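Local coordinates for uncharacterized protein (PDB 4Q34) that is of unknown function but is probably an esterase with an alpha/beta hydrolase fold, at residues V204-F217 against R264-L276. Residues are numbered along the deposited sequence; the frame is centred on the assembly and turned at random. Where two conformers were deposited one is given.
Sequences VPFPEGQLPEEAKF and RRLRLMKIWAKML
The indole N-H of W272 donates to the carbonyl oxygen of P205, NE1 to O 2.7 Å; the acceptor lies in the indole plane, yet the bond is bent, with an N-H...O angle of 138°. A W272 chi1 of -170° swings CG away from the backbone N and brings the indole up to strand 204-207. V204 CG1 sits over one indole face, 3.6 Å from the centroid of the five-membered ring, while L276 CD1 covers the opposite face. The W272 edge is turned to the F206 ring in a T-shaped pair, planes at 73°; P212 CD lies over the other F206 face, and selenomethionine M275 meets the ring's edge, its SE 3.7 Å from F206 CD2. L268 CD1 closes this packed end, 3.4 Å from F206 CZ and also against A215 CB. With an alanine at W272, the P205 carbonyl is likely to lose its indole donor, a gap to open between V204 and L276, and F206 to lose its T-shaped partner.

Toward R264 the contact is more polar and more open to solvent. E214 lays its carboxylate against I271 CD1, but its OE2 stays 5.8 Å from R267 NH1, too far for a salt bridge. One water donates to the carbonyl oxygens of both E214 and R264. R264 CD packs closely over the F217 ring, 3.4 Å from its centroid, and the guanidinium adds an off-centre cation-pi contact.

Helix 257-277 is the beta-alpha-beta crossover between parallel strands 242-246 and 283-287, and strand 204-207, paired with 226-229, packs against it. Apolar packing plus one directed bond fixes the indole's orientation there; the following E214-F217 part relies on water and cation-pi contacts instead of a salt bridge.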
loop_
_atom_site.group_PDB
_atom_site.type_symbol
_atom_site.label_atom_id
_atom_site.label_comp_id
_atom_site.label_asym_id
_atom_site.label_seq_id
_atom_site.Cartn_x
_atom_site.Cartn_y
_atom_site.Cartn_z
ATOM N N VAL A 204 10.661 23.311 -12.224
ATOM C CA VAL A 204 12.106 23.414 -12.006
ATOM C C VAL A 204 12.386 24.847 -11.556
ATOM O O VAL A 204 12.024 25.770 -12.237
ATOM C CB VAL A 204 12.877 23.067 -13.284
ATOM C CG1 VAL A 204 14.365 23.198 -13.046
ATOM C CG2 VAL A 204 12.495 21.663 -13.767
ATOM N N PRO A 205 13.002 25.046 -10.375
ATOM C CA PRO A 205 13.109 26.392 -9.887
ATOM C C PRO A 205 14.330 27.166 -10.411
ATOM O O PRO A 205 15.468 26.724 -10.274
ATOM C CB PRO A 205 13.185 26.215 -8.352
ATOM C CG PRO A 205 13.877 24.913 -8.215
ATOM C CD PRO A 205 13.376 24.062 -9.352
ATOM N N PHE A 206 14.072 28.321 -10.986
ATOM C CA PHE A 206 15.102 29.242 -11.414
ATOM C C PHE A 206 14.925 30.607 -10.723
ATOM O O PHE A 206 13.792 30.965 -10.336
ATOM C CB PHE A 206 15.015 29.434 -12.921
ATOM C CG PHE A 206 15.409 28.223 -13.709
ATOM C CD1 PHE A 206 14.481 27.271 -14.046
ATOM C CD2 PHE A 206 16.710 28.075 -14.138
ATOM C CE1 PHE A 206 14.839 26.161 -14.798
ATOM C CE2 PHE A 206 17.089 26.939 -14.853
ATOM C CZ PHE A 206 16.149 25.999 -15.198
ATOM N N PRO A 207 16.011 31.396 -10.605
ATOM C CA PRO A 207 15.877 32.722 -10.043
ATOM C C PRO A 207 15.004 33.604 -10.901
ATOM O O PRO A 207 15.030 33.508 -12.131
ATOM C CB PRO A 207 17.297 33.293 -10.046
ATOM C CG PRO A 207 18.194 32.189 -10.399
ATOM C CD PRO A 207 17.385 31.104 -11.046
ATOM N N GLU A 208 14.233 34.454 -10.238
ATOM C CA GLU A 208 13.384 35.410 -10.903
ATOM C C GLU A 208 14.204 36.227 -11.849
ATOM O O GLU A 208 15.299 36.685 -11.499
ATOM C CB GLU A 208 12.736 36.317 -9.843
ATOM C CG GLU A 208 11.655 35.571 -9.084
ATOM C CD GLU A 208 11.311 36.160 -7.702
ATOM O OE1 GLU A 208 12.040 37.031 -7.221
ATOM O OE2 GLU A 208 10.313 35.698 -7.082
ATOM N N GLY A 209 13.700 36.370 -13.069
ATOM C CA GLY A 209 14.381 37.126 -14.090
ATOM C C GLY A 209 15.428 36.360 -14.887
ATOM O O GLY A 209 15.982 36.917 -15.824
ATOM N N GLN A 210 15.680 35.097 -14.528
ATOM C CA GLN A 210 16.709 34.256 -15.137
ATOM C C GLN A 210 16.125 32.969 -15.681
ATOM O O GLN A 210 16.846 32.005 -15.830
ATOM C CB GLN A 210 17.767 33.870 -14.085
ATOM C CG GLN A 210 18.425 35.041 -13.397
ATOM C CD GLN A 210 19.179 35.893 -14.374
ATOM O OE1 GLN A 210 19.888 35.378 -15.237
ATOM N NE2 GLN A 210 19.021 37.194 -14.264
ATOM N N LEU A 211 14.811 32.930 -15.945
ATOM C CA LEU A 211 14.173 31.751 -16.512
ATOM C C LEU A 211 14.722 31.490 -17.929
ATOM O O LEU A 211 14.567 32.337 -18.834
ATOM C CB LEU A 211 12.670 31.961 -16.577
ATOM C CG LEU A 211 11.695 30.801 -16.630
ATOM C CD1 LEU A 211 11.898 29.809 -15.491
ATOM C CD2 LEU A 211 10.273 31.356 -16.582
ATOM N N PRO A 212 15.401 30.353 -18.125
ATOM C CA PRO A 212 15.966 30.116 -19.460
ATOM C C PRO A 212 14.891 29.861 -20.500
ATOM O O PRO A 212 13.817 29.360 -20.174
ATOM C CB PRO A 212 16.847 28.867 -19.279
ATOM C CG PRO A 212 16.452 28.265 -17.973
ATOM C CD PRO A 212 15.644 29.244 -17.188
ATOM N N GLU A 213 15.182 30.201 -21.756
ATOM C CA GLU A 213 14.197 30.017 -22.835
ATOM C C GLU A 213 13.722 28.586 -22.826
ATOM O O GLU A 213 12.531 28.306 -22.934
ATOM C CB GLU A 213 14.775 30.380 -24.210
ATOM C CG GLU A 213 14.833 31.874 -24.476
ATOM C CD GLU A 213 13.466 32.520 -24.361
ATOM O OE1 GLU A 213 12.541 32.071 -25.071
ATOM O OE2 GLU A 213 13.313 33.457 -23.546
ATOM N N GLU A 214 14.666 27.678 -22.615
ATOM C CA GLU A 214 14.388 26.237 -22.570
ATOM C C GLU A 214 13.443 25.786 -21.432
ATOM O O GLU A 214 13.024 24.625 -21.395
ATOM C CB GLU A 214 15.718 25.474 -22.502
ATOM C CG GLU A 214 16.604 25.675 -23.722
ATOM C CD GLU A 214 17.628 26.802 -23.584
ATOM O OE1 GLU A 214 17.433 27.759 -22.789
ATOM O OE2 GLU A 214 18.656 26.715 -24.286
ATOM N N ALA A 215 13.117 26.695 -20.510
ATOM C CA ALA A 215 12.197 26.413 -19.391
ATOM C C ALA A 215 10.771 26.891 -19.627
ATOM O O ALA A 215 9.867 26.623 -18.817
ATOM C CB ALA A 215 12.731 27.089 -18.127
ATOM N N LYS A 216 10.592 27.670 -20.687
ATOM C CA LYS A 216 9.354 28.404 -20.883
ATOM C C LYS A 216 8.299 27.602 -21.630
ATOM O O LYS A 216 7.195 28.102 -21.851
ATOM C CB LYS A 216 9.637 29.728 -21.596
ATOM C CG LYS A 216 10.393 30.728 -20.724
ATOM C CD LYS A 216 10.439 32.127 -21.334
ATOM C CE LYS A 216 10.992 33.152 -20.355
ATOM N NZ LYS A 216 12.247 33.801 -20.825
ATOM N N PHE A 217 8.611 26.361 -22.006
ATOM C CA PHE A 217 7.608 25.549 -22.690
ATOM C C PHE A 217 6.528 25.168 -21.679
ATOM O O PHE A 217 6.802 25.074 -20.480
ATOM C CB PHE A 217 8.220 24.355 -23.444
ATOM C CG PHE A 217 8.828 23.290 -22.562
ATOM C CD1 PHE A 217 10.118 23.437 -22.035
ATOM C CD2 PHE A 217 8.132 22.116 -22.295
ATOM C CE1 PHE A 217 10.680 22.445 -21.247
ATOM C CE2 PHE A 217 8.694 21.121 -21.508
ATOM C CZ PHE A 217 9.973 21.282 -20.984
ATOM N N ARG A 264 13.283 17.647 -23.782
ATOM C CA ARG A 264 13.330 19.035 -23.288
ATOM C C ARG A 264 13.775 19.083 -21.832
ATOM O O ARG A 264 14.528 19.998 -21.443
ATOM C CB ARG A 264 11.962 19.728 -23.354
ATOM C CG ARG A 264 11.208 19.586 -24.667
ATOM C CD ARG A 264 9.911 20.391 -24.606
ATOM N NE ARG A 264 10.082 21.655 -25.287
ATOM C CZ ARG A 264 9.688 21.907 -26.529
ATOM N NH1 ARG A 264 9.036 20.997 -27.246
ATOM N NH2 ARG A 264 9.938 23.091 -27.052
ATOM N N ARG A 265 13.335 18.097 -21.048
ATOM C CA ARG A 265 13.676 18.038 -19.619
ATOM C C ARG A 265 15.162 17.762 -19.392
ATOM O O ARG A 265 15.787 18.403 -18.545
ATOM C CB ARG A 265 12.788 17.036 -18.890
ATOM C CG ARG A 265 11.433 17.685 -18.669
ATOM C CD ARG A 265 10.385 16.666 -18.310
ATOM N NE ARG A 265 9.182 17.383 -17.938
ATOM C CZ ARG A 265 8.010 16.814 -17.766
ATOM N NH1 ARG A 265 7.843 15.515 -17.968
ATOM N NH2 ARG A 265 6.997 17.585 -17.398
ATOM N N LEU A 266 15.744 16.856 -20.184
ATOM C CA LEU A 266 17.174 16.612 -20.111
ATOM C C LEU A 266 17.929 17.914 -20.345
ATOM O O LEU A 266 18.780 18.287 -19.539
ATOM C CB LEU A 266 17.612 15.521 -21.093
ATOM C CG LEU A 266 19.116 15.268 -21.148
ATOM C CD1 LEU A 266 19.694 14.982 -19.786
ATOM C CD2 LEU A 266 19.469 14.165 -22.148
ATOM N N ARG A 267 17.571 18.615 -21.421
ATOM C CA ARG A 267 18.210 19.873 -21.807
ATOM C C ARG A 267 18.091 20.887 -20.666
ATOM O O ARG A 267 19.049 21.545 -20.297
ATOM C CB ARG A 267 17.546 20.406 -23.092
ATOM C CG ARG A 267 18.124 21.688 -23.671
ATOM C CD ARG A 267 17.175 22.303 -24.720
ATOM N NE ARG A 267 16.443 21.294 -25.475
ATOM C CZ ARG A 267 15.334 21.532 -26.168
ATOM N NH1 ARG A 267 14.815 22.746 -26.197
ATOM N NH2 ARG A 267 14.746 20.553 -26.830
ATOM N N LEU A 268 16.914 20.984 -20.113
ATOM C CA LEU A 268 16.627 21.953 -19.060
ATOM C C LEU A 268 17.383 21.666 -17.791
ATOM O O LEU A 268 17.901 22.583 -17.176
ATOM C CB LEU A 268 15.153 21.974 -18.757
ATOM C CG LEU A 268 14.710 22.954 -17.688
ATOM C CD1 LEU A 268 15.168 24.360 -18.000
ATOM C CD2 LEU A 268 13.208 22.855 -17.532
HETATM N N MSE A 269 17.453 20.399 -17.402
HETATM C CA MSE A 269 18.161 20.056 -16.159
HETATM C C MSE A 269 19.660 20.309 -16.275
HETATM O O MSE A 269 20.318 20.698 -15.291
HETATM C CB MSE A 269 17.889 18.639 -15.708
HETATM C CG MSE A 269 16.461 18.282 -15.465
HETATM SE SE MSE A 269 15.469 19.691 -14.560
HETATM C CE MSE A 269 15.919 19.269 -12.731
ATOM N N LYS A 270 20.237 20.128 -17.472
ATOM C CA LYS A 270 21.634 20.491 -17.655
ATOM C C LYS A 270 21.869 21.984 -17.476
ATOM O O LYS A 270 22.882 22.391 -16.913
ATOM C CB LYS A 270 22.162 20.007 -19.014
ATOM C CG LYS A 270 22.230 18.485 -19.049
ATOM C CD LYS A 270 23.139 17.953 -20.127
ATOM C CE LYS A 270 22.414 17.885 -21.421
ATOM N NZ LYS A 270 23.306 17.250 -22.434
ATOM N N ILE A 271 20.920 22.810 -17.917
ATOM C CA ILE A 271 21.016 24.254 -17.747
ATOM C C ILE A 271 20.895 24.612 -16.267
ATOM O O ILE A 271 21.717 25.366 -15.742
ATOM C CB ILE A 271 19.947 24.981 -18.562
ATOM C CG1 ILE A 271 20.261 24.793 -20.064
ATOM C CG2 ILE A 271 19.887 26.451 -18.169
ATOM C CD1 ILE A 271 19.116 25.199 -20.998
ATOM N N TRP A 272 19.899 24.025 -15.618
ATOM C CA TRP A 272 19.666 24.187 -14.170
ATOM C C TRP A 272 20.895 23.808 -13.333
ATOM O O TRP A 272 21.332 24.588 -12.484
ATOM C CB TRP A 272 18.482 23.313 -13.760
ATOM C CG TRP A 272 17.940 23.516 -12.369
ATOM C CD1 TRP A 272 17.281 24.617 -11.915
ATOM C CD2 TRP A 272 17.903 22.564 -11.309
ATOM N NE1 TRP A 272 16.858 24.414 -10.611
ATOM C CE2 TRP A 272 17.228 23.162 -10.223
ATOM C CE3 TRP A 272 18.382 21.253 -11.161
ATOM C CZ2 TRP A 272 17.036 22.516 -9.035
ATOM C CZ3 TRP A 272 18.200 20.614 -9.960
ATOM C CH2 TRP A 272 17.527 21.239 -8.914
ATOM N N ALA A 273 21.502 22.663 -13.662
ATOM C CA ALA A 273 22.701 22.194 -12.960
ATOM C C ALA A 273 23.840 23.198 -13.137
ATOM O O ALA A 273 24.528 23.543 -12.189
ATOM C CB ALA A 273 23.136 20.820 -13.470
ATOM N N LYS A 274 24.043 23.657 -14.364
ATOM C CA LYS A 274 25.100 24.622 -14.651
ATOM C C LYS A 274 24.912 25.902 -13.806
ATOM O O LYS A 274 25.851 26.398 -13.167
ATOM C CB LYS A 274 25.157 24.900 -16.157
ATOM C CG LYS A 274 26.106 26.020 -16.568
ATOM C CD LYS A 274 27.509 25.776 -16.085
ATOM C CE LYS A 274 28.488 26.664 -16.850
ATOM N NZ LYS A 274 29.805 26.653 -16.161
HETATM N N MSE A 275 23.681 26.415 -13.774
HETATM C CA MSE A 275 23.402 27.627 -13.059
HETATM C C MSE A 275 23.628 27.452 -11.588
HETATM O O MSE A 275 24.186 28.332 -10.954
HETATM C CB MSE A 275 21.966 28.068 -13.336
HETATM C CG MSE A 275 21.936 28.622 -14.750
HETATM SE SE MSE A 275 20.095 29.165 -15.160
HETATM C CE MSE A 275 19.888 30.346 -13.587
ATOM N N LEU A 276 23.223 26.316 -11.036
ATOM C CA LEU A 276 23.491 26.061 -9.600
ATOM C C LEU A 276 24.975 25.848 -9.309
ATOM O O LEU A 276 25.518 26.355 -8.321
ATOM C CB LEU A 276 22.669 24.888 -9.096
ATOM C CG LEU A 276 21.178 25.184 -8.905
ATOM C CD1 LEU A 276 20.355 23.901 -8.771
ATOM C CD2 LEU A 276 20.965 26.101 -7.707
HETATM O O HOH W 1 14.395 22.423 -22.732
#